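Local coordinates for putative tagatose-6-phosphate ketose/aldose isomerase (Escherichia coli, PDB 3C3J), which is a putative isomerase of the SIS family, carrying two SIS domains in one chain and present as two copies in the assembly, at residues T6-A11 and E19-P24; T12-E17 and N359-P364; G169-S174 and A243-E248; E216-Y221 and A346-L351. One frame throughout, in Å; residues are numbered along the deposited sequence.

Contact 1. Residues T6-A11 and E19-P24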
loop_
_atom_site.group_PDB
_atom_site.type_symbol
_atom_site.label_atom_id
_atom_site.label_comp_id
_atom_site.label_asym_id
_atom_site.label_seq_id
_atom_site.Cartn_x
_atom_site.Cartn_y
_atom_site.Cartn_z
ATOM N N THR A 6 -7.282 30.020 -17.842
ATOM C CA THR A 6 -7.725 29.573 -19.152
ATOM C C THR A 6 -6.705 28.599 -19.744
ATOM O O THR A 6 -5.497 28.894 -19.801
ATOM C CB THR A 6 -7.978 30.765 -20.102
ATOM O OG1 THR A 6 -8.907 31.661 -19.480
ATOM C CG2 THR A 6 -8.526 30.269 -21.421
ATOM N N PRO A 7 -7.167 27.403 -20.118
ATOM C CA PRO A 7 -6.257 26.430 -20.715
ATOM C C PRO A 7 -5.727 26.875 -22.083
ATOM O O PRO A 7 -6.447 27.532 -22.837
ATOM C CB PRO A 7 -7.135 25.189 -20.891
ATOM C CG PRO A 7 -8.348 25.424 -20.069
ATOM C CD PRO A 7 -8.532 26.869 -19.955
ATOM N N ALA A 8 -4.490 26.509 -22.398
ATOM C CA ALA A 8 -3.995 26.590 -23.762
ATOM C C ALA A 8 -4.737 25.563 -24.613
ATOM O O ALA A 8 -5.456 24.704 -24.090
ATOM C CB ALA A 8 -2.484 26.331 -23.792
ATOM N N ALA A 9 -4.603 25.658 -25.928
ATOM C CA ALA A 9 -5.242 24.700 -26.819
ATOM C C ALA A 9 -4.691 23.298 -26.559
ATOM O O ALA A 9 -3.497 23.136 -26.267
ATOM C CB ALA A 9 -4.971 25.094 -28.286
ATOM N N ALA A 10 -5.559 22.296 -26.673
ATOM C CA ALA A 10 -5.167 20.892 -26.546
ATOM C C ALA A 10 -4.700 20.339 -27.906
ATOM O O ALA A 10 -5.415 19.584 -28.581
ATOM C CB ALA A 10 -6.307 20.056 -25.957
ATOM N N ALA A 11 -3.473 20.684 -28.270
ATOM C CA ALA A 11 -2.897 20.337 -29.591
ATOM C C ALA A 11 -2.732 18.826 -29.882
ATOM O O ALA A 11 -2.663 18.431 -31.044
ATOM C CB ALA A 11 -1.577 21.075 -29.793
ATOM N N GLU A 19 -8.378 17.602 -20.272
ATOM C CA GLU A 19 -8.699 17.344 -18.879
ATOM C C GLU A 19 -7.527 17.694 -17.952
ATOM O O GLU A 19 -7.723 18.190 -16.838
ATOM C CB GLU A 19 -9.207 15.885 -18.741
ATOM C CG GLU A 19 -10.630 15.798 -19.376
ATOM C CD GLU A 19 -11.090 14.443 -19.854
ATOM O OE1 GLU A 19 -10.385 13.403 -19.656
ATOM O OE2 GLU A 19 -12.211 14.446 -20.450
ATOM N N ILE A 20 -6.314 17.464 -18.412
ATOM C CA ILE A 20 -5.139 17.891 -17.657
ATOM C C ILE A 20 -5.105 19.411 -17.573
ATOM O O ILE A 20 -4.962 19.991 -16.489
ATOM C CB ILE A 20 -3.822 17.378 -18.266
ATOM C CG1 ILE A 20 -3.725 15.860 -18.127
ATOM C CG2 ILE A 20 -2.629 18.062 -17.585
ATOM C CD1 ILE A 20 -2.662 15.227 -19.041
ATOM N N ARG A 21 -5.279 20.073 -18.716
ATOM C CA ARG A 21 -5.121 21.529 -18.758
ATOM C C ARG A 21 -6.210 22.310 -18.010
ATOM O O ARG A 21 -5.930 23.406 -17.531
ATOM C CB ARG A 21 -5.018 22.009 -20.197
ATOM C CG ARG A 21 -3.752 21.566 -20.883
ATOM C CD ARG A 21 -3.682 22.162 -22.270
ATOM N NE ARG A 21 -2.454 21.844 -23.008
ATOM C CZ ARG A 21 -1.282 22.446 -22.813
ATOM N NH1 ARG A 21 -1.134 23.336 -21.853
ATOM N NH2 ARG A 21 -0.233 22.126 -23.561
ATOM N N HIS A 22 -7.436 21.781 -17.921
ATOM C CA HIS A 22 -8.521 22.477 -17.208
ATOM C C HIS A 22 -8.558 22.265 -15.684
ATOM O O HIS A 22 -9.469 22.742 -15.002
ATOM C CB HIS A 22 -9.900 22.267 -17.883
ATOM C CG HIS A 22 -10.534 20.915 -17.703
ATOM N ND1 HIS A 22 -10.413 20.147 -16.566
ATOM C CD2 HIS A 22 -11.377 20.236 -18.519
ATOM C CE1 HIS A 22 -11.144 19.052 -16.697
ATOM N NE2 HIS A 22 -11.731 19.079 -17.879
ATOM N N GLN A 23 -7.541 21.596 -15.148
ATOM C CA GLN A 23 -7.476 21.320 -13.709
ATOM C C GLN A 23 -7.442 22.552 -12.786
ATOM O O GLN A 23 -8.324 22.666 -11.914
ATOM C CB GLN A 23 -6.328 20.378 -13.423
ATOM C CG GLN A 23 -6.712 18.937 -13.716
ATOM C CD GLN A 23 -5.533 18.003 -13.560
ATOM O OE1 GLN A 23 -4.504 18.161 -14.244
ATOM N NE2 GLN A 23 -5.650 17.048 -12.649
ATOM N N PRO A 24 -6.468 23.478 -12.971
ATOM C CA PRO A 24 -6.449 24.654 -12.084
ATOM C C PRO A 24 -7.805 25.389 -12.025
ATOM O O PRO A 24 -8.299 25.705 -10.941
ATOM C CB PRO A 24 -5.312 25.521 -12.679
ATOM C CG PRO A 24 -4.475 24.589 -13.367
ATOM C CD PRO A 24 -5.343 23.528 -13.920
HETATM O O HOH W 1 -2.803 25.243 -20.358
HETATM O O HOH W 2 -0.422 20.808 -26.665
#
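P7 and R21 meet through their aliphatic parts, with P7 CB 3.9 Å from R21 CB, while P7 CG is 4.1 Å from H22 CB. The proline ring thus packs on the point where helix 15-21 ends. Further out, A8 CB sits over one face of the R21 guanidinium, 3.8 Å from NH1, and A8 O comes to 3.6 Å from R21 CD. R21 runs extended from CG to NE, with CD anti to CB (chi2 -176°), so that CD passes beside A8 O. A9 O approaches the guanidinium obliquely, 3.7 Å from R21 NE. This is an N-terminal arm folded back on the helix it leads into: P7 lies where helix 15-21 gives way to helix 23-49, and further along the arm makes an inverse gamma turn centred on A10. Direct hydrogen bonds between the two segments are absent, and water supplies the polar link. Water 1 accepts from A8 N and from R21 NH1, each at 2.9 Å, while water 2 joins A11 N to R21 NH2 by two weak bonds. The charge is met elsewhere, since R21 NE forms a salt bridge with E17 OE2, NH2 bonds G212 O, and F214 makes a cation-pi contact. With all three nitrogens engaged, the guanidinium is fixed in its rotation.

Contact 2. Residues T12-E17 and N359-P364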
loop_
_atom_site.group_PDB
_atom_site.type_symbol
_atom_site.label_atom_id
_atom_site.label_comp_id
_atom_site.label_asym_id
_atom_site.label_seq_id
_atom_site.Cartn_x
_atom_site.Cartn_y
_atom_site.Cartn_z
ATOM N N THR A 12 -2.716 17.962 -28.868
ATOM C CA THR A 12 -2.785 16.527 -29.151
ATOM C C THR A 12 -4.133 16.051 -29.660
ATOM O O THR A 12 -4.231 14.933 -30.140
ATOM C CB THR A 12 -2.456 15.646 -27.936
ATOM O OG1 THR A 12 -3.472 15.801 -26.941
ATOM C CG2 THR A 12 -1.076 15.990 -27.382
ATOM N N GLY A 13 -5.167 16.866 -29.525
ATOM C CA GLY A 13 -6.532 16.475 -29.871
ATOM C C GLY A 13 -7.180 15.454 -28.937
ATOM O O GLY A 13 -8.225 14.894 -29.273
ATOM N N THR A 14 -6.579 15.221 -27.765
ATOM C CA THR A 14 -7.044 14.196 -26.839
ATOM C C THR A 14 -7.890 14.824 -25.729
ATOM O O THR A 14 -7.644 15.957 -25.311
ATOM C CB THR A 14 -5.859 13.371 -26.217
ATOM O OG1 THR A 14 -5.016 14.209 -25.411
ATOM C CG2 THR A 14 -5.004 12.701 -27.327
ATOM N N TRP A 15 -8.888 14.086 -25.268
ATOM C CA TRP A 15 -9.651 14.465 -24.088
ATOM C C TRP A 15 -8.740 14.536 -22.867
ATOM O O TRP A 15 -8.956 15.368 -21.992
ATOM C CB TRP A 15 -10.774 13.459 -23.802
ATOM C CG TRP A 15 -11.852 13.439 -24.827
ATOM C CD1 TRP A 15 -12.237 12.379 -25.620
ATOM C CD2 TRP A 15 -12.701 14.525 -25.172
ATOM N NE1 TRP A 15 -13.279 12.764 -26.439
ATOM C CE2 TRP A 15 -13.585 14.072 -26.176
ATOM C CE3 TRP A 15 -12.820 15.842 -24.714
ATOM C CZ2 TRP A 15 -14.556 14.895 -26.741
ATOM C CZ3 TRP A 15 -13.806 16.662 -25.283
ATOM C CH2 TRP A 15 -14.656 16.177 -26.274
ATOM N N THR A 16 -7.745 13.645 -22.805
ATOM C CA THR A 16 -6.849 13.570 -21.647
ATOM C C THR A 16 -6.074 14.882 -21.506
ATOM O O THR A 16 -5.987 15.431 -20.401
ATOM C CB THR A 16 -5.934 12.312 -21.699
ATOM O OG1 THR A 16 -6.753 11.135 -21.828
ATOM C CG2 THR A 16 -5.092 12.178 -20.420
ATOM N N GLU A 17 -5.571 15.423 -22.619
ATOM C CA GLU A 17 -4.861 16.695 -22.557
ATOM C C GLU A 17 -5.770 17.832 -22.111
ATOM O O GLU A 17 -5.369 18.659 -21.285
ATOM C CB GLU A 17 -4.198 17.059 -23.886
ATOM C CG GLU A 17 -3.473 18.386 -23.774
ATOM C CD GLU A 17 -2.804 18.840 -25.050
ATOM O OE1 GLU A 17 -3.040 18.221 -26.118
ATOM O OE2 GLU A 17 -2.061 19.840 -24.974
ATOM N N ASN A 359 0.201 5.054 -29.237
ATOM C CA ASN A 359 -1.040 4.635 -28.601
ATOM C C ASN A 359 -2.075 5.760 -28.643
ATOM O O ASN A 359 -1.753 6.887 -28.982
ATOM C CB ASN A 359 -0.769 4.177 -27.165
ATOM C CG ASN A 359 -1.860 3.268 -26.620
ATOM O OD1 ASN A 359 -2.793 2.858 -27.339
ATOM N ND2 ASN A 359 -1.764 2.959 -25.334
ATOM N N THR A 360 -3.326 5.419 -28.345
ATOM C CA THR A 360 -4.425 6.356 -28.290
ATOM C C THR A 360 -4.768 6.554 -26.804
ATOM O O THR A 360 -5.443 5.728 -26.218
ATOM C CB THR A 360 -5.636 5.805 -29.081
ATOM O OG1 THR A 360 -5.913 4.467 -28.663
ATOM C CG2 THR A 360 -5.342 5.773 -30.602
ATOM N N PRO A 361 -4.265 7.635 -26.185
ATOM C CA PRO A 361 -4.358 7.733 -24.718
ATOM C C PRO A 361 -5.765 7.763 -24.135
ATOM O O PRO A 361 -5.938 7.319 -23.010
ATOM C CB PRO A 361 -3.601 9.036 -24.381
ATOM C CG PRO A 361 -3.438 9.758 -25.635
ATOM C CD PRO A 361 -3.569 8.793 -26.778
ATOM N N ASP A 362 -6.752 8.287 -24.874
ATOM C CA ASP A 362 -8.118 8.383 -24.349
ATOM C C ASP A 362 -8.748 6.993 -24.203
ATOM O O ASP A 362 -9.652 6.814 -23.403
ATOM C CB ASP A 362 -8.997 9.269 -25.243
ATOM C CG ASP A 362 -8.570 10.734 -25.248
ATOM O OD1 ASP A 362 -7.835 11.182 -24.325
ATOM O OD2 ASP A 362 -8.990 11.454 -26.180
ATOM N N THR A 363 -8.249 6.050 -25.011
ATOM C CA THR A 363 -8.657 4.639 -25.049
ATOM C C THR A 363 -7.397 3.781 -25.348
ATOM O O THR A 363 -7.173 3.303 -26.483
ATOM C CB THR A 363 -9.675 4.388 -26.171
ATOM O OG1 THR A 363 -9.061 4.669 -27.439
ATOM C CG2 THR A 363 -10.888 5.272 -26.015
ATOM N N PRO A 364 -6.514 3.647 -24.358
ATOM C CA PRO A 364 -5.189 3.066 -24.659
ATOM C C PRO A 364 -5.129 1.526 -24.563
ATOM O O PRO A 364 -6.047 0.893 -23.997
ATOM C CB PRO A 364 -4.290 3.737 -23.622
ATOM C CG PRO A 364 -5.202 3.961 -22.437
ATOM C CD PRO A 364 -6.629 4.066 -22.953
HETATM O O HOH W 3 -7.030 8.576 -20.801
#
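D362 OD1 is gripped twice by T16, by its backbone N at 2.9 Å and by its hydroxyl OG1 at 2.7 Å. The second carboxylate oxygen, OD2, accepts from W15 N at 2.8 Å, so D362 binds the first backbone N-H groups of helix 15-21 from a distant part of the chain. W15 N meets OD2 on its syn side, 21° out of the carboxylate plane, and T16 N meets OD1 on its syn side, 27° out, whereas T16 OG1 approaches OD1 nearly along the C-O axis. Three donors spread over two oxygens hold the carboxylate against rotation, and its place at a helix N-terminus would be expected to favour the negative charge. T14 provides the helix's own N-cap: its OG1 accepts from E17 N at 3.1 Å. Just before it, T12 forms an ST turn through its OG1, which also donates to E17 OE1. D362 comes from a type I turn, T360 to T363, in the loop after helix 335-356. Chi1 of D362 (-66°) sets CG anti to the carbonyl carbon, beside its own N; from there the carboxylate oxygens come nearer to W15 and T16. Alongside the polar grip, the T14 and P361 side chains cross at about a right angle, with T14 CG2 3.7 Å from P361 CG. Water 3 completes the join, donating to T16 OG1 and to P361 O, each 2.8 Å away.

Contact 3. Residues G169-S174 and A243-E248; sequences GFAMTS and ALKVLE
F170, following G169, reaches helix 235-249 with the rim of its ring: CE2 is 3.8 Å from E248 CB, which lies at the ring's edge near its plane. The F170 ring and the E248 carboxylate planes are 52° apart, and the two side chains cross obliquely. A171 then directs its methyl into the helix surface, with CB 3.4 Å from E248 OE1 and 3.7 Å from K245 CD. The contact joins the two SIS domains: a loop of the first rests on a helix of the second, and the same helix packs through L244 on H266 of the second subunit. At M172, present as selenomethionine, the backbone N donates to water 4 at 3.1 Å. That water also accepts from K245 NZ at 2.9 Å and donates to E248 OE1 at 3.2 Å, so one solvent molecule ties the loop to both charged side chains. K245 and E248 form only a long, weak salt bridge, and the stronger partner of K245 NZ is E241. Last comes T173, the N-cap residue of helix 174-187, whose backbone N is held by the side chain of D167.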
loop_
_atom_site.group_PDB
_atom_site.type_symbol
_atom_site.label_atom_id
_atom_site.label_comp_id
_atom_site.label_asym_id
_atom_site.label_seq_id
_atom_site.Cartn_x
_atom_site.Cartn_y
_atom_site.Cartn_z
ATOM N N GLY A 169 -11.527 10.832 -20.815
ATOM C CA GLY A 169 -10.341 9.971 -20.886
ATOM C C GLY A 169 -10.466 8.778 -19.959
ATOM O O GLY A 169 -11.001 8.903 -18.848
ATOM N N PHE A 170 -10.009 7.618 -20.439
ATOM C CA PHE A 170 -9.863 6.395 -19.647
ATOM C C PHE A 170 -9.171 6.665 -18.293
ATOM O O PHE A 170 -9.633 6.237 -17.232
ATOM C CB PHE A 170 -9.006 5.395 -20.464
ATOM C CG PHE A 170 -8.594 4.180 -19.709
ATOM C CD1 PHE A 170 -9.533 3.230 -19.359
ATOM C CD2 PHE A 170 -7.264 3.966 -19.363
ATOM C CE1 PHE A 170 -9.153 2.091 -18.657
ATOM C CE2 PHE A 170 -6.879 2.842 -18.671
ATOM C CZ PHE A 170 -7.814 1.904 -18.315
ATOM N N ALA A 171 -8.037 7.342 -18.375
ATOM C CA ALA A 171 -7.211 7.672 -17.228
ATOM C C ALA A 171 -7.746 8.944 -16.570
ATOM O O ALA A 171 -7.827 9.987 -17.217
ATOM C CB ALA A 171 -5.784 7.862 -17.673
HETATM N N MSE A 172 -8.068 8.860 -15.282
HETATM C CA MSE A 172 -8.598 9.996 -14.530
HETATM C C MSE A 172 -7.510 11.027 -14.285
HETATM O O MSE A 172 -6.401 10.675 -13.903
HETATM C CB MSE A 172 -9.137 9.536 -13.186
HETATM C CG MSE A 172 -10.368 8.661 -13.249
HETATM SE SE MSE A 172 -10.779 7.986 -11.428
HETATM C CE MSE A 172 -11.163 9.670 -10.470
ATOM N N THR A 173 -7.826 12.292 -14.516
ATOM C CA THR A 173 -6.902 13.401 -14.247
ATOM C C THR A 173 -7.649 14.461 -13.419
ATOM O O THR A 173 -7.517 14.502 -12.168
ATOM C CB THR A 173 -6.298 13.978 -15.563
ATOM O OG1 THR A 173 -7.328 14.489 -16.420
ATOM C CG2 THR A 173 -5.486 12.895 -16.309
ATOM N N SER A 174 -8.434 15.306 -14.080
ATOM C CA SER A 174 -9.152 16.373 -13.338
ATOM C C SER A 174 -10.166 15.840 -12.326
ATOM O O SER A 174 -10.454 16.514 -11.337
ATOM C CB SER A 174 -9.835 17.390 -14.275
ATOM O OG SER A 174 -10.974 16.866 -14.935
ATOM N N ALA A 243 2.614 6.247 -11.084
ATOM C CA ALA A 243 2.994 4.960 -11.661
ATOM C C ALA A 243 1.810 4.372 -12.439
ATOM O O ALA A 243 1.985 3.906 -13.547
ATOM C CB ALA A 243 3.501 4.010 -10.575
ATOM N N LEU A 244 0.602 4.404 -11.863
ATOM C CA LEU A 244 -0.545 3.803 -12.534
ATOM C C LEU A 244 -0.857 4.517 -13.869
ATOM O O LEU A 244 -1.211 3.866 -14.861
ATOM C CB LEU A 244 -1.774 3.821 -11.630
ATOM C CG LEU A 244 -2.985 3.107 -12.237
ATOM C CD1 LEU A 244 -2.635 1.657 -12.628
ATOM C CD2 LEU A 244 -4.166 3.194 -11.271
ATOM N N LYS A 245 -0.728 5.840 -13.902
ATOM C CA LYS A 245 -0.954 6.588 -15.140
ATOM C C LYS A 245 -0.057 6.105 -16.285
ATOM O O LYS A 245 -0.542 5.892 -17.393
ATOM C CB LYS A 245 -0.751 8.094 -14.944
ATOM C CG LYS A 245 -1.925 8.805 -14.351
ATOM C CD LYS A 245 -3.049 8.832 -15.337
ATOM C CE LYS A 245 -4.351 9.087 -14.660
ATOM N NZ LYS A 245 -4.799 8.049 -13.671
ATOM N N VAL A 246 1.232 5.937 -16.001
ATOM C CA VAL A 246 2.219 5.426 -16.976
ATOM C C VAL A 246 1.829 4.067 -17.480
ATOM O O VAL A 246 1.885 3.763 -18.676
ATOM C CB VAL A 246 3.601 5.183 -16.291
ATOM C CG1 VAL A 246 4.506 4.229 -17.148
ATOM C CG2 VAL A 246 4.249 6.470 -16.009
ATOM N N LEU A 247 1.450 3.227 -16.537
ATOM C CA LEU A 247 1.106 1.868 -16.838
ATOM C C LEU A 247 -0.136 1.842 -17.729
ATOM O O LEU A 247 -0.124 1.207 -18.777
ATOM C CB LEU A 247 0.891 1.113 -15.547
ATOM C CG LEU A 247 0.983 -0.378 -15.621
ATOM C CD1 LEU A 247 2.424 -0.867 -15.852
ATOM C CD2 LEU A 247 0.390 -0.890 -14.286
ATOM N N GLU A 248 -1.173 2.575 -17.332
ATOM C CA GLU A 248 -2.426 2.636 -18.086
ATOM C C GLU A 248 -2.205 3.156 -19.504
ATOM O O GLU A 248 -2.601 2.523 -20.500
ATOM C CB GLU A 248 -3.398 3.595 -17.402
ATOM C CG GLU A 248 -4.023 3.046 -16.198
ATOM C CD GLU A 248 -4.971 4.004 -15.546
ATOM O OE1 GLU A 248 -4.828 5.245 -15.681
ATOM O OE2 GLU A 248 -5.869 3.499 -14.857
HETATM O O HOH W 4 -7.115 6.378 -13.739
#

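Contact 4. Residues E216-Y221 and A346-L351; sequences EGVFGY and AQTFAL
F219 lays its CD2 over the centre of the F349 ring, 3.2 Å above the plane. The ring centroids are 4.6 Å apart and the planes are turned by 44°, so the rings meet obliquely. The loop between helix 198-210 and strand 226-231 is thereby set on helix 335-356, the long last helix of the second SIS domain. F349 CG is anti to the backbone N (chi1 179°), starting the ring off the helix beside the loop backbone; Y229 and I227 of strand 226-231 also touch the F349 side chain. G217 O lies in the plane of the F349 ring at its edge, 3.3 Å from CD1. The loop turns tightly here: V218 has a positive phi (74°), and F219 N donates weakly to G217 O two residues back, which fits a classic gamma turn, while G220 N donates to the same oxygen. G217 tolerates no side chain at this place, because a CB would collide with the Y221 ring, and the backbone angles of G220 likewise call for glycine. V218 fills the flank of the turn, its CB 4.2 Å from F349 CB. Its CG2 comes 3.6 Å from F349 N, and the V218 and T348 side chains cross at about a right angle. T348 OG1, hydrogen-bonded to M344 O and Y345 O of its own helix, lies 3.3 Å from V218 CG2.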
loop_
_atom_site.group_PDB
_atom_site.type_symbol
_atom_site.label_atom_id
_atom_site.label_comp_id
_atom_site.label_asym_id
_atom_site.label_seq_id
_atom_site.Cartn_x
_atom_site.Cartn_y
_atom_site.Cartn_z
ATOM N N GLU A 216 7.895 18.057 -25.909
ATOM C CA GLU A 216 9.178 17.569 -25.378
ATOM C C GLU A 216 9.043 16.322 -24.479
ATOM O O GLU A 216 10.041 15.682 -24.151
ATOM C CB GLU A 216 9.932 18.629 -24.567
ATOM C CG GLU A 216 9.808 20.076 -25.004
ATOM C CD GLU A 216 10.727 20.419 -26.092
ATOM O OE1 GLU A 216 10.686 19.696 -27.120
ATOM O OE2 GLU A 216 11.472 21.412 -25.932
ATOM N N GLY A 217 7.821 15.992 -24.065
ATOM C CA GLY A 217 7.576 14.761 -23.333
ATOM C C GLY A 217 7.899 14.809 -21.849
ATOM O O GLY A 217 7.947 13.762 -21.222
ATOM N N VAL A 218 8.156 16.011 -21.318
ATOM C CA VAL A 218 8.276 16.292 -19.865
ATOM C C VAL A 218 9.560 15.808 -19.181
ATOM O O VAL A 218 10.341 16.632 -18.689
ATOM C CB VAL A 218 7.045 15.777 -19.071
ATOM C CG1 VAL A 218 7.085 16.331 -17.628
ATOM C CG2 VAL A 218 5.748 16.194 -19.798
ATOM N N PHE A 219 9.735 14.491 -19.073
ATOM C CA PHE A 219 11.018 13.911 -18.686
ATOM C C PHE A 219 11.792 13.507 -19.949
ATOM O O PHE A 219 13.001 13.293 -19.866
ATOM C CB PHE A 219 10.861 12.694 -17.772
ATOM C CG PHE A 219 9.979 12.937 -16.562
ATOM C CD1 PHE A 219 10.067 14.111 -15.846
ATOM C CD2 PHE A 219 9.081 11.971 -16.135
ATOM C CE1 PHE A 219 9.252 14.346 -14.736
ATOM C CE2 PHE A 219 8.242 12.212 -15.021
ATOM C CZ PHE A 219 8.345 13.387 -14.340
ATOM N N GLY A 220 11.103 13.377 -21.089
ATOM C CA GLY A 220 11.759 13.069 -22.372
ATOM C C GLY A 220 11.348 11.730 -22.935
ATOM O O GLY A 220 10.449 11.079 -22.410
ATOM N N TYR A 221 12.014 11.315 -24.014
ATOM C CA TYR A 221 11.673 10.077 -24.726
ATOM C C TYR A 221 12.801 9.033 -24.794
ATOM O O TYR A 221 12.918 8.292 -25.781
ATOM C CB TYR A 221 11.194 10.402 -26.139
ATOM C CG TYR A 221 10.012 11.360 -26.184
ATOM C CD1 TYR A 221 8.763 10.980 -25.689
ATOM C CD2 TYR A 221 10.137 12.630 -26.752
ATOM C CE1 TYR A 221 7.678 11.839 -25.746
ATOM C CE2 TYR A 221 9.076 13.494 -26.803
ATOM C CZ TYR A 221 7.839 13.096 -26.303
ATOM O OH TYR A 221 6.770 13.940 -26.360
ATOM N N ALA A 346 3.590 14.079 -13.678
ATOM C CA ALA A 346 3.283 12.674 -13.898
ATOM C C ALA A 346 2.194 12.443 -14.966
ATOM O O ALA A 346 2.301 11.526 -15.809
ATOM C CB ALA A 346 2.872 12.016 -12.566
ATOM N N GLN A 347 1.142 13.260 -14.927
ATOM C CA GLN A 347 0.036 13.111 -15.889
ATOM C C GLN A 347 0.494 13.419 -17.311
ATOM O O GLN A 347 0.209 12.672 -18.262
ATOM C CB GLN A 347 -1.127 14.025 -15.527
ATOM C CG GLN A 347 -1.852 13.704 -14.225
ATOM C CD GLN A 347 -2.791 14.845 -13.821
ATOM O OE1 GLN A 347 -2.639 15.973 -14.304
ATOM N NE2 GLN A 347 -3.727 14.574 -12.917
ATOM N N THR A 348 1.186 14.535 -17.442
ATOM C CA THR A 348 1.621 15.010 -18.750
ATOM C C THR A 348 2.708 14.083 -19.264
ATOM O O THR A 348 2.685 13.738 -20.428
ATOM C CB THR A 348 2.049 16.497 -18.711
ATOM O OG1 THR A 348 3.138 16.666 -17.794
ATOM C CG2 THR A 348 0.887 17.370 -18.246
ATOM N N PHE A 349 3.610 13.609 -18.408
ATOM C CA PHE A 349 4.578 12.576 -18.836
ATOM C C PHE A 349 3.909 11.329 -19.436
ATOM O O PHE A 349 4.252 10.879 -20.539
ATOM C CB PHE A 349 5.481 12.159 -17.677
ATOM C CG PHE A 349 6.471 11.105 -18.041
ATOM C CD1 PHE A 349 7.464 11.369 -18.971
ATOM C CD2 PHE A 349 6.439 9.854 -17.454
ATOM C CE1 PHE A 349 8.403 10.400 -19.310
ATOM C CE2 PHE A 349 7.377 8.899 -17.803
ATOM C CZ PHE A 349 8.359 9.187 -18.731
ATOM N N ALA A 350 2.952 10.761 -18.701
ATOM C CA ALA A 350 2.257 9.571 -19.150
ATOM C C ALA A 350 1.523 9.775 -20.489
ATOM O O ALA A 350 1.577 8.911 -21.374
ATOM C CB ALA A 350 1.285 9.079 -18.028
ATOM N N LEU A 351 0.857 10.918 -20.639
ATOM C CA LEU A 351 0.130 11.238 -21.869
ATOM C C LEU A 351 1.090 11.240 -23.075
ATOM O O LEU A 351 0.783 10.640 -24.115
ATOM C CB LEU A 351 -0.577 12.584 -21.721
ATOM C CG LEU A 351 -1.245 13.188 -22.965
ATOM C CD1 LEU A 351 -2.422 12.350 -23.480
ATOM C CD2 LEU A 351 -1.609 14.637 -22.734
HETATM O O HOH W 5 6.499 11.668 -22.213
#

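In the fold
Contacts 1, 2 and 4 gather where the N-terminal arm, helix 15-21 and helix 335-356 come together, and contact 3 abuts them. Contacts 1 and 2, with centres about 13 Å apart, share helix 15-21 at its two ends. Between them and contact 3 run two probable hydrogen bonds: E19 OE1 lies 3.0 Å from G169 N, and D362 O lies 3.1 Å from F170 N. Contact 4 meets contacts 1 and 2 partly through apolar groups, with P361 CG 3.5 Å from L351 CD1 and I20 CG2 3.6 Å from T348 CG2. Contacts 3 and 4, centres about 12 Å apart, bring helices 235-249 and 335-356 together where A350 CB sits 3.7 Å from V246 N.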